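PDB 6KD0: vibralactone Cyclase from Boreostereum vibrans, which catalyses the cyclization that forms the fused bicyclic beta-lactone of vibralactone, using an alpha/beta-hydrolase fold. Local coordinates for residues 273-278 with 301-306; 205-210 with 312-317; 95-100 with 161-166; 80-85 with 128-133. One frame throughout, in Å; residues are numbered along the deposited sequence.

Interaction 1: 273-278 with 301-306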
# COMPACT_ATOMS: atom_id res chain seq x y z
N LEU A 273 -10.83 7.47 3.23
CA LEU A 273 -10.12 6.21 3.05
C LEU A 273 -10.77 5.38 1.95
O LEU A 273 -11.95 5.04 2.05
CB LEU A 273 -10.11 5.42 4.35
CG LEU A 273 -9.57 4.00 4.25
CD1 LEU A 273 -8.10 4.00 3.85
CD2 LEU A 273 -9.75 3.29 5.59
N PHE A 274 -9.98 5.01 0.94
CA PHE A 274 -10.37 4.08 -0.11
C PHE A 274 -9.63 2.78 0.15
O PHE A 274 -8.39 2.74 0.07
CB PHE A 274 -10.06 4.65 -1.49
CG PHE A 274 -10.62 3.84 -2.65
CD1 PHE A 274 -9.91 2.78 -3.18
CD2 PHE A 274 -11.82 4.19 -3.23
CE1 PHE A 274 -10.41 2.05 -4.25
CE2 PHE A 274 -12.34 3.46 -4.30
CZ PHE A 274 -11.63 2.39 -4.81
N PHE A 275 -10.37 1.72 0.46
CA PHE A 275 -9.83 0.46 0.93
C PHE A 275 -10.10 -0.62 -0.11
O PHE A 275 -11.23 -0.76 -0.58
CB PHE A 275 -10.46 0.09 2.27
CG PHE A 275 -9.68 -0.91 3.05
CD1 PHE A 275 -9.70 -2.25 2.70
CD2 PHE A 275 -8.92 -0.51 4.15
CE1 PHE A 275 -8.97 -3.18 3.42
CE2 PHE A 275 -8.19 -1.45 4.88
CZ PHE A 275 -8.22 -2.77 4.51
N MET A 276 -9.06 -1.37 -0.47
CA MET A 276 -9.19 -2.42 -1.47
C MET A 276 -8.80 -3.74 -0.83
O MET A 276 -7.73 -3.84 -0.22
CB MET A 276 -8.32 -2.14 -2.68
CG MET A 276 -8.57 -0.78 -3.26
SD MET A 276 -7.60 -0.50 -4.74
CE MET A 276 -8.50 -1.50 -5.92
N SER A 277 -9.65 -4.75 -0.97
CA SER A 277 -9.48 -6.03 -0.30
C SER A 277 -9.51 -7.16 -1.30
O SER A 277 -10.25 -7.12 -2.29
CB SER A 277 -10.57 -6.24 0.75
OG SER A 277 -10.31 -7.39 1.56
N CYS A 278 -8.70 -8.19 -1.05
CA CYS A 278 -8.76 -9.44 -1.80
C CYS A 278 -9.45 -10.48 -0.94
O CYS A 278 -9.17 -10.60 0.27
CB CYS A 278 -7.36 -9.91 -2.20
SG CYS A 278 -6.59 -8.83 -3.41
N THR A 301 -15.39 6.93 3.75
CA THR A 301 -14.81 5.62 3.53
C THR A 301 -15.49 4.94 2.35
O THR A 301 -16.70 5.06 2.16
CB THR A 301 -14.97 4.83 4.83
OG1 THR A 301 -13.69 4.58 5.43
CG2 THR A 301 -15.75 3.59 4.64
N ARG A 302 -14.68 4.25 1.55
CA ARG A 302 -15.16 3.38 0.49
C ARG A 302 -14.39 2.08 0.53
O ARG A 302 -13.19 2.07 0.83
CB ARG A 302 -15.03 4.03 -0.88
CG ARG A 302 -16.02 5.14 -1.10
CD ARG A 302 -16.11 5.58 -2.54
NE ARG A 302 -16.97 6.75 -2.63
CZ ARG A 302 -17.19 7.47 -3.73
NH1 ARG A 302 -16.60 7.14 -4.88
NH2 ARG A 302 -18.00 8.52 -3.68
N MET A 303 -15.08 0.98 0.26
CA MET A 303 -14.51 -0.35 0.30
C MET A 303 -14.77 -0.99 -1.06
O MET A 303 -15.83 -0.78 -1.65
CB MET A 303 -15.16 -1.16 1.42
CG MET A 303 -15.17 -2.67 1.27
SD MET A 303 -13.54 -3.37 1.57
CE MET A 303 -13.19 -2.68 3.19
N THR A 304 -13.78 -1.73 -1.57
CA THR A 304 -13.94 -2.54 -2.77
C THR A 304 -13.39 -3.92 -2.47
O THR A 304 -12.23 -4.03 -2.07
CB THR A 304 -13.20 -1.96 -3.97
OG1 THR A 304 -13.64 -0.62 -4.20
CG2 THR A 304 -13.48 -2.81 -5.19
N MET A 305 -14.21 -4.95 -2.68
CA MET A 305 -13.82 -6.33 -2.42
C MET A 305 -13.66 -7.10 -3.73
O MET A 305 -14.55 -7.04 -4.60
CB MET A 305 -14.85 -7.02 -1.51
CG MET A 305 -14.64 -8.52 -1.37
SD MET A 305 -13.10 -8.99 -0.51
CE MET A 305 -13.42 -8.36 1.15
N TYR A 306 -12.54 -7.80 -3.89
CA TYR A 306 -12.31 -8.71 -5.01
C TYR A 306 -12.42 -10.15 -4.53
O TYR A 306 -11.44 -10.72 -4.03
CB TYR A 306 -10.95 -8.45 -5.66
CG TYR A 306 -10.99 -7.25 -6.58
CD1 TYR A 306 -11.09 -5.96 -6.07
CD2 TYR A 306 -10.97 -7.41 -7.96
CE1 TYR A 306 -11.15 -4.87 -6.91
CE2 TYR A 306 -11.02 -6.32 -8.81
CZ TYR A 306 -11.11 -5.06 -8.28
OH TYR A 306 -11.17 -3.96 -9.11
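Met303 curls its thioether alongside the ring of Phe275, a Met-aromatic contact at the outermost parallel pair of the alpha/beta-hydrolase sheet, where strands 273-278 and 301-307 flank helix 284-296 in a beta-alpha-beta unit. CG lies anti to the backbone N, and bends at chi2 and chi3 bring Met303 CE within 3.6 Å of Phe275 CD1. The long, flexible thioether suits this place, since it can bend to touch Phe275 and also pack on Leu288 and His291 of that helix. An alanine here would remove the thioether that touches Phe275 and would probably loosen the packing against Leu288 and His291.

Five N-H to C=O bonds hold the backbones, alternating from strand to strand; a typical one, Tyr306 N to Ser277 O, is 2.9 Å long. On the face of Phe274, Met276 and Thr304, the hydroxyl Thr304 OG1 approaches Phe274 CZ obliquely at 3.7 Å while hydrogen-bonding Glu329, so threonine serves both an apolar and a polar neighbour. Arg302 sets only its CB against that ring and extends its chain to a cation-pi contact with Trp336. Beyond Met303, Met305 repeats the same bent shape and brings CE to 3.3 Å from Ser277 OG.

Interaction 2: 205-210 with 312-317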
# COMPACT_ATOMS: atom_id res chain seq x y z
N LEU A 205 -5.36 5.82 0.32
CA LEU A 205 -5.74 4.59 -0.36
C LEU A 205 -4.86 3.48 0.16
O LEU A 205 -3.63 3.64 0.23
CB LEU A 205 -5.57 4.72 -1.87
CG LEU A 205 -6.08 3.53 -2.71
CD1 LEU A 205 -6.61 4.03 -4.04
CD2 LEU A 205 -5.00 2.48 -2.93
N VAL A 206 -5.46 2.34 0.52
CA VAL A 206 -4.64 1.18 0.87
C VAL A 206 -5.18 -0.07 0.20
O VAL A 206 -6.38 -0.19 -0.08
CB VAL A 206 -4.52 0.97 2.41
CG1 VAL A 206 -3.87 2.18 3.06
CG2 VAL A 206 -5.87 0.70 3.01
N GLN A 207 -4.28 -1.00 -0.07
CA GLN A 207 -4.65 -2.28 -0.66
C GLN A 207 -4.22 -3.38 0.30
O GLN A 207 -3.03 -3.51 0.60
CB GLN A 207 -3.98 -2.48 -2.03
CG GLN A 207 -4.15 -1.31 -3.00
CD GLN A 207 -3.20 -1.38 -4.19
OE1 GLN A 207 -2.03 -1.71 -4.04
NE2 GLN A 207 -3.70 -1.04 -5.38
N TYR A 208 -5.20 -4.17 0.77
CA TYR A 208 -5.03 -5.38 1.57
C TYR A 208 -3.88 -5.31 2.58
O TYR A 208 -3.00 -6.17 2.56
CB TYR A 208 -4.88 -6.60 0.63
CG TYR A 208 -3.99 -6.45 -0.61
CD1 TYR A 208 -2.61 -6.55 -0.53
CD2 TYR A 208 -4.54 -6.22 -1.88
CE1 TYR A 208 -1.79 -6.42 -1.64
CE2 TYR A 208 -3.73 -6.07 -3.00
CZ TYR A 208 -2.36 -6.18 -2.88
OH TYR A 208 -1.51 -6.05 -3.97
N PRO A 209 -3.87 -4.33 3.50
CA PRO A 209 -2.74 -4.20 4.48
C PRO A 209 -2.90 -5.12 5.67
O PRO A 209 -4.03 -5.43 6.07
CB PRO A 209 -2.84 -2.73 4.93
CG PRO A 209 -4.34 -2.47 4.87
CD PRO A 209 -4.79 -3.18 3.59
N PRO A 210 -1.80 -5.55 6.30
CA PRO A 210 -1.90 -6.02 7.68
C PRO A 210 -2.21 -4.82 8.57
O PRO A 210 -1.83 -3.69 8.26
CB PRO A 210 -0.50 -6.60 7.98
CG PRO A 210 0.43 -5.88 7.00
CD PRO A 210 -0.40 -5.47 5.81
N ALA A 312 -2.36 -9.68 -3.49
CA ALA A 312 -1.43 -9.16 -4.48
C ALA A 312 -1.49 -9.90 -5.81
O ALA A 312 -0.48 -9.93 -6.53
CB ALA A 312 0.02 -9.18 -3.98
N PHE A 313 -2.63 -10.51 -6.13
CA PHE A 313 -2.75 -11.22 -7.40
C PHE A 313 -2.55 -10.29 -8.58
O PHE A 313 -2.13 -10.74 -9.65
CB PHE A 313 -4.12 -11.90 -7.51
CG PHE A 313 -5.19 -10.98 -8.03
CD1 PHE A 313 -5.81 -10.08 -7.19
CD2 PHE A 313 -5.54 -11.01 -9.37
CE1 PHE A 313 -6.79 -9.22 -7.67
CE2 PHE A 313 -6.51 -10.15 -9.86
CZ PHE A 313 -7.13 -9.26 -9.01
N HIS A 314 -2.85 -8.99 -8.43
CA HIS A 314 -2.70 -8.07 -9.55
C HIS A 314 -1.25 -7.71 -9.83
O HIS A 314 -0.95 -7.24 -10.92
CB HIS A 314 -3.55 -6.81 -9.34
CG HIS A 314 -2.92 -5.73 -8.52
ND1 HIS A 314 -2.70 -5.85 -7.17
CD2 HIS A 314 -2.51 -4.48 -8.86
CE1 HIS A 314 -2.16 -4.74 -6.71
NE2 HIS A 314 -2.03 -3.89 -7.71
N MET A 315 -0.34 -7.93 -8.87
CA MET A 315 1.09 -7.69 -9.10
C MET A 315 1.77 -8.88 -9.74
O MET A 315 2.76 -8.72 -10.45
CB MET A 315 1.80 -7.37 -7.79
CG MET A 315 1.30 -6.11 -7.09
SD MET A 315 1.55 -4.60 -8.04
CE MET A 315 3.34 -4.47 -7.95
N LEU A 316 1.25 -10.07 -9.48
CA LEU A 316 1.83 -11.27 -10.05
C LEU A 316 1.14 -11.72 -11.33
O LEU A 316 1.74 -12.48 -12.09
CB LEU A 316 1.78 -12.40 -9.01
CG LEU A 316 3.00 -12.41 -8.08
CD1 LEU A 316 2.93 -11.28 -7.02
CD2 LEU A 316 3.17 -13.76 -7.45
N PHE A 317 -0.09 -11.28 -11.58
CA PHE A 317 -0.85 -11.74 -12.74
C PHE A 317 -1.51 -10.56 -13.45
O PHE A 317 -2.68 -10.62 -13.80
CB PHE A 317 -1.89 -12.77 -12.32
CG PHE A 317 -1.31 -13.93 -11.56
CD1 PHE A 317 -0.67 -14.96 -12.23
CD2 PHE A 317 -1.38 -13.99 -10.17
CE1 PHE A 317 -0.12 -16.03 -11.54
CE2 PHE A 317 -0.83 -15.06 -9.47
CZ PHE A 317 -0.19 -16.08 -10.16
O HOH W 1 -1.20 -1.13 -7.47
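This is a buried side-chain contact at the C-terminal end of a central strand, 203-207, where the residues leaving the sheet meet the short helix 313-316. Tyr208 carries most of it. Its backbone has turned into the left-handed region, and CG sits in the crowded position between the backbone N and the carbonyl carbon, chi1 42°, which sends the ring out toward the helix.

That ring is sandwiched. Gln207 CB lies 3.7 Å above one face of the Tyr208 ring, toward its rim, and the backbone N of Ala312 lies over the opposite face. A small residue suits position 312, just before the helix, because the tyrosine tip comes close: Tyr208 OH is 3.2 Å from Ala312 CA.

The surroundings are consistent with the active site of an alpha/beta hydrolase. Ser177, on a probable nucleophile elbow, touches the Tyr208 side chain, and the ring of His311, which with Ser177 and Asp281 fits a Ser-His-Asp triad, meets the Tyr208 ring.

His314 presents its edge to the tyrosine hydroxyl, with CE1 3.1 Å from Tyr208 OH, while Met315 CG lies over one face of the imidazole. Gln207 reaches the same histidine indirectly, its amide plane turned 82° from the imidazole. Water 1 lies in the imidazole plane, 2.9 Å from His314 NE2, and accepts a hydrogen bond from Gln207 NE2 at 3.3 Å. Amide chemistry serves Gln207 well here, since its OE1 simultaneously accepts from Gln176 NE2.

Interaction 3: 95-100 with 161-166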
# COMPACT_ATOMS: atom_id res chain seq x y z
N TYR A 95 1.26 20.50 -9.27
CA TYR A 95 0.29 19.42 -9.31
C TYR A 95 0.01 18.91 -7.91
O TYR A 95 0.81 19.12 -7.00
CB TYR A 95 0.81 18.27 -10.18
CG TYR A 95 1.16 18.73 -11.57
CD1 TYR A 95 0.18 18.78 -12.56
CD2 TYR A 95 2.45 19.14 -11.89
CE1 TYR A 95 0.48 19.21 -13.84
CE2 TYR A 95 2.77 19.56 -13.17
CZ TYR A 95 1.79 19.60 -14.14
OH TYR A 95 2.12 20.02 -15.40
N PRO A 96 -1.12 18.21 -7.72
CA PRO A 96 -1.33 17.52 -6.44
C PRO A 96 -0.25 16.48 -6.21
O PRO A 96 0.51 16.11 -7.11
CB PRO A 96 -2.71 16.87 -6.59
CG PRO A 96 -3.37 17.59 -7.77
CD PRO A 96 -2.25 18.03 -8.66
N LEU A 97 -0.19 15.99 -4.96
CA LEU A 97 0.92 15.19 -4.45
C LEU A 97 0.41 13.81 -4.05
O LEU A 97 -0.48 13.71 -3.21
CB LEU A 97 1.55 15.88 -3.23
CG LEU A 97 3.05 15.78 -2.95
CD1 LEU A 97 3.35 15.88 -1.45
CD2 LEU A 97 3.67 14.57 -3.55
N LEU A 98 0.97 12.76 -4.65
CA LEU A 98 0.68 11.38 -4.28
C LEU A 98 1.92 10.75 -3.67
O LEU A 98 2.97 10.70 -4.31
CB LEU A 98 0.23 10.57 -5.50
CG LEU A 98 0.08 9.07 -5.27
CD1 LEU A 98 -1.13 8.76 -4.38
CD2 LEU A 98 -0.01 8.32 -6.60
N TYR A 99 1.81 10.24 -2.45
CA TYR A 99 2.94 9.62 -1.75
C TYR A 99 2.64 8.13 -1.64
O TYR A 99 1.69 7.74 -0.96
CB TYR A 99 3.13 10.26 -0.38
CG TYR A 99 4.33 9.77 0.39
CD1 TYR A 99 5.58 10.32 0.16
CD2 TYR A 99 4.20 8.79 1.38
CE1 TYR A 99 6.69 9.91 0.85
CE2 TYR A 99 5.32 8.36 2.09
CZ TYR A 99 6.56 8.94 1.82
OH TYR A 99 7.68 8.56 2.51
N TRP A 100 3.45 7.31 -2.30
CA TRP A 100 3.16 5.89 -2.50
C TRP A 100 4.14 5.03 -1.70
O TRP A 100 5.36 5.25 -1.76
CB TRP A 100 3.23 5.54 -4.00
CG TRP A 100 3.14 4.08 -4.22
CD1 TRP A 100 4.18 3.18 -4.22
CD2 TRP A 100 1.94 3.31 -4.39
NE1 TRP A 100 3.70 1.91 -4.41
CE2 TRP A 100 2.33 1.96 -4.52
CE3 TRP A 100 0.58 3.63 -4.47
CZ2 TRP A 100 1.41 0.93 -4.73
CZ3 TRP A 100 -0.33 2.60 -4.67
CH2 TRP A 100 0.09 1.27 -4.79
N GLY A 161 7.48 21.86 -3.76
CA GLY A 161 7.66 22.79 -4.86
C GLY A 161 8.86 22.49 -5.71
O GLY A 161 8.86 22.77 -6.92
N SER A 162 9.89 21.87 -5.12
CA SER A 162 11.10 21.57 -5.87
C SER A 162 10.89 20.48 -6.91
O SER A 162 11.73 20.34 -7.80
CB SER A 162 12.23 21.20 -4.90
OG SER A 162 12.04 19.91 -4.39
N PHE A 163 9.79 19.72 -6.86
CA PHE A 163 9.48 18.83 -7.98
C PHE A 163 8.07 19.09 -8.52
O PHE A 163 7.38 18.17 -8.99
CB PHE A 163 9.70 17.36 -7.60
CG PHE A 163 9.02 16.93 -6.33
CD1 PHE A 163 7.76 16.39 -6.36
CD2 PHE A 163 9.68 17.02 -5.11
CE1 PHE A 163 7.12 15.97 -5.18
CE2 PHE A 163 9.06 16.62 -3.94
CZ PHE A 163 7.78 16.10 -3.97
N ASN A 164 7.64 20.36 -8.49
CA ASN A 164 6.42 20.84 -9.15
C ASN A 164 5.14 20.32 -8.49
O ASN A 164 4.10 20.22 -9.14
CB ASN A 164 6.40 20.48 -10.64
CG ASN A 164 7.34 21.33 -11.46
OD1 ASN A 164 8.54 21.10 -11.48
ND2 ASN A 164 6.79 22.33 -12.14
N ALA A 165 5.20 19.99 -7.20
CA ALA A 165 4.04 19.52 -6.46
C ALA A 165 3.58 20.58 -5.47
O ALA A 165 4.38 21.40 -5.00
CB ALA A 165 4.34 18.21 -5.72
N ASP A 166 2.29 20.57 -5.17
CA ASP A 166 1.74 21.45 -4.15
C ASP A 166 0.68 20.66 -3.38
O ASP A 166 -0.41 20.40 -3.90
CB ASP A 166 1.16 22.73 -4.77
CG ASP A 166 0.48 23.64 -3.74
OD1 ASP A 166 0.49 23.33 -2.52
OD2 ASP A 166 -0.07 24.68 -4.16
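The carbonyl oxygen of Tyr95 is held twice by the loop 161-166: by a hydrogen bond from Asp166 N, 2.8 Å from Tyr95 O, and by a CA-H contact from Ala165. The bond is fairly straight, 161° at the hydrogen, and reaches the oxygen in the carbonyl plane. A second bond runs the other way, from Tyr95 N to Asn164 O at 2.9 Å, and is more bent. Together the two make a single beta bridge between Tyr95 and Ala165. Asn164 O also lies near the plane of the Tyr95 ring, at its edge, 3.4 Å from Tyr95 CD2.

In the fold, this loop ends the crossover that leaves strand 128-132, passes through helix 144-158 and enters strand 171-176. Strand 97-101 lies between those two strands, so the bridge pins the returning crossover to the start of the strand it spans.

Asn164 has a left-handed backbone (phi 70°, psi 26°), a conformation asparagine tolerates well, and its ND2 donates to the carbonyls of Lys91 and Lys93. Asp166 turns its carboxylate away from strand 97-101, and OD1 accepts from Lys168 N, two residues on, as in an Asx turn.

Next to this polar seam the packing is apolar. Leu97 points toward the loop, Leu97 CG lying 3.9 Å from Ala165 CB; the small alanine lets the loop lie close against the start of strand 97-101. The Phe163 ring, with CG in the crowded position between N and C, presents its edge to the leucine, Phe163 CE1 standing 4.1 Å from Leu97 CD2.

Interaction 4: 80-85 with 128-133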
# COMPACT_ATOMS: atom_id res chain seq x y z
N VAL A 80 14.61 8.40 -2.65
CA VAL A 80 13.25 8.83 -2.95
C VAL A 80 13.18 9.07 -4.45
O VAL A 80 14.09 9.68 -5.03
CB VAL A 80 12.91 10.13 -2.19
CG1 VAL A 80 11.61 10.69 -2.66
CG2 VAL A 80 12.89 9.88 -0.68
N ARG A 81 12.14 8.58 -5.11
CA ARG A 81 11.93 8.89 -6.51
C ARG A 81 10.63 9.66 -6.68
O ARG A 81 9.60 9.30 -6.09
CB ARG A 81 11.91 7.62 -7.37
CG ARG A 81 11.45 7.86 -8.81
CD ARG A 81 11.81 6.67 -9.71
NE ARG A 81 13.21 6.68 -10.08
CZ ARG A 81 13.75 5.96 -11.05
NH1 ARG A 81 13.00 5.15 -11.79
NH2 ARG A 81 15.05 6.06 -11.30
N THR A 82 10.67 10.71 -7.51
CA THR A 82 9.51 11.52 -7.82
C THR A 82 9.21 11.39 -9.31
O THR A 82 10.12 11.29 -10.15
CB THR A 82 9.71 13.00 -7.43
OG1 THR A 82 10.76 13.57 -8.22
CG2 THR A 82 10.06 13.12 -5.96
N TYR A 83 7.91 11.41 -9.62
CA TYR A 83 7.33 11.17 -10.93
C TYR A 83 6.52 12.42 -11.24
O TYR A 83 5.50 12.67 -10.58
CB TYR A 83 6.44 9.92 -10.93
CG TYR A 83 7.12 8.64 -10.48
CD1 TYR A 83 7.37 8.40 -9.13
CD2 TYR A 83 7.50 7.67 -11.40
CE1 TYR A 83 8.01 7.25 -8.71
CE2 TYR A 83 8.13 6.50 -10.99
CZ TYR A 83 8.38 6.30 -9.64
OH TYR A 83 9.02 5.15 -9.22
N ILE A 84 6.96 13.19 -12.22
CA ILE A 84 6.52 14.56 -12.42
C ILE A 84 5.91 14.65 -13.82
O ILE A 84 6.60 14.35 -14.79
CB ILE A 84 7.68 15.55 -12.28
CG1 ILE A 84 8.38 15.33 -10.93
CG2 ILE A 84 7.20 16.99 -12.50
CD1 ILE A 84 9.83 15.78 -10.88
N PRO A 85 4.63 15.03 -13.96
CA PRO A 85 4.05 15.20 -15.30
C PRO A 85 4.65 16.40 -16.00
O PRO A 85 4.89 17.45 -15.39
CB PRO A 85 2.56 15.42 -15.03
CG PRO A 85 2.43 15.76 -13.59
CD PRO A 85 3.68 15.31 -12.87
N CYS A 128 2.07 14.62 -9.12
CA CYS A 128 3.43 14.21 -8.83
C CYS A 128 3.38 13.05 -7.85
O CYS A 128 2.76 13.16 -6.79
CB CYS A 128 4.24 15.36 -8.22
SG CYS A 128 4.38 16.78 -9.32
N ALA A 129 4.01 11.94 -8.21
CA ALA A 129 4.07 10.77 -7.34
C ALA A 129 5.42 10.71 -6.66
O ALA A 129 6.44 11.14 -7.21
CB ALA A 129 3.82 9.48 -8.11
N VAL A 130 5.44 10.15 -5.45
CA VAL A 130 6.66 9.96 -4.68
C VAL A 130 6.69 8.52 -4.19
O VAL A 130 5.67 8.02 -3.70
CB VAL A 130 6.72 10.94 -3.48
CG1 VAL A 130 8.04 10.80 -2.76
CG2 VAL A 130 6.47 12.36 -3.94
N SER A 131 7.83 7.86 -4.34
CA SER A 131 8.04 6.49 -3.91
C SER A 131 9.34 6.43 -3.11
O SER A 131 10.33 7.05 -3.51
CB SER A 131 8.12 5.56 -5.11
OG SER A 131 8.07 4.20 -4.70
N ILE A 132 9.36 5.70 -2.00
CA ILE A 132 10.53 5.76 -1.11
C ILE A 132 11.03 4.36 -0.75
O ILE A 132 10.26 3.40 -0.62
CB ILE A 132 10.26 6.60 0.16
CG1 ILE A 132 9.56 5.79 1.26
CG2 ILE A 132 9.53 7.89 -0.21
CD1 ILE A 132 8.11 5.39 0.94
N ASP A 133 12.35 4.26 -0.59
CA ASP A 133 13.03 3.01 -0.26
C ASP A 133 13.22 2.91 1.26
O ASP A 133 14.32 3.03 1.79
CB ASP A 133 14.36 2.92 -0.99
CG ASP A 133 14.20 2.77 -2.50
OD1 ASP A 133 13.06 2.50 -2.95
OD2 ASP A 133 15.20 2.94 -3.23
O HOH W 2 7.90 3.28 -7.43
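Strands 76-85 and 128-132 form an antiparallel pair within the mixed central sheet. Four backbone bonds join them in two hydrogen-bonded pairs, Arg81 with Ser131 and Tyr83 with Ala129. The straightest, Arg81 N to Ser131 O, is 2.9 Å long with 172° at the hydrogen. Ala129 N donates to Tyr83 O along a lone pair, in the carbonyl plane.

On one face Tyr83 lies across the neighbouring strand. With CG anti to its own carbonyl carbon (chi1 -57°), the ring turns an edge to that strand: Ala129 O lies in the ring plane, 3.5 Å from Tyr83 CD1, and Ser131 CB is 4.0 Å from Tyr83 CE1. Alanine leaves room for the ring, Ala129 CB touching Tyr83 CD1 at 3.8 Å. At the ring's tip, water 2 donates to both hydroxyls, 2.8 Å from Tyr83 OH and 2.9 Å from Ser131 OG, and Tyr83 OH also bonds Asp115, which forms a salt bridge with Arg81, itself also salt-bridged to Asp68. An alanine in place of Tyr83 would take away ring and hydroxyl, which would probably leave Ala129 and Ser131 less well packed and water 2 less firmly placed.

The other face is apolar and suits beta-branched residues. Val80 meets Val130 obliquely, their CG1 methyls 3.6 Å apart, and runs side by side with Ile132. Thr82 lies beside Val130 with its methyl, while its OG1 donates to Glu67 O of the adjoining strand. An antiparallel strand laid beside an otherwise parallel series is typical of the N-terminal side of the alpha/beta-hydrolase fold.

In the fold
From the N terminus, strand 76-85 opens interaction 4, and strand 97-101 opens interaction 3 before strand 128-132 closes the first loop; the loop 161-166 then closes the second, so the two cross. They touch directly, since strands 97-101 and 128-132 are sheet neighbours, and together they bind the antiparallel side of the sheet to its parallel series. Later, segment 205-210 opens interaction 2, which closes only at 312-317, with interaction 1 nested inside as the 273-278 and 301-306 pair. Backbone and packing contacts between strands 203-207 and 273-278 join these two. Interactions 1 and 4 lie on opposite sides of the chain's centre, with centres about 24 Å apart.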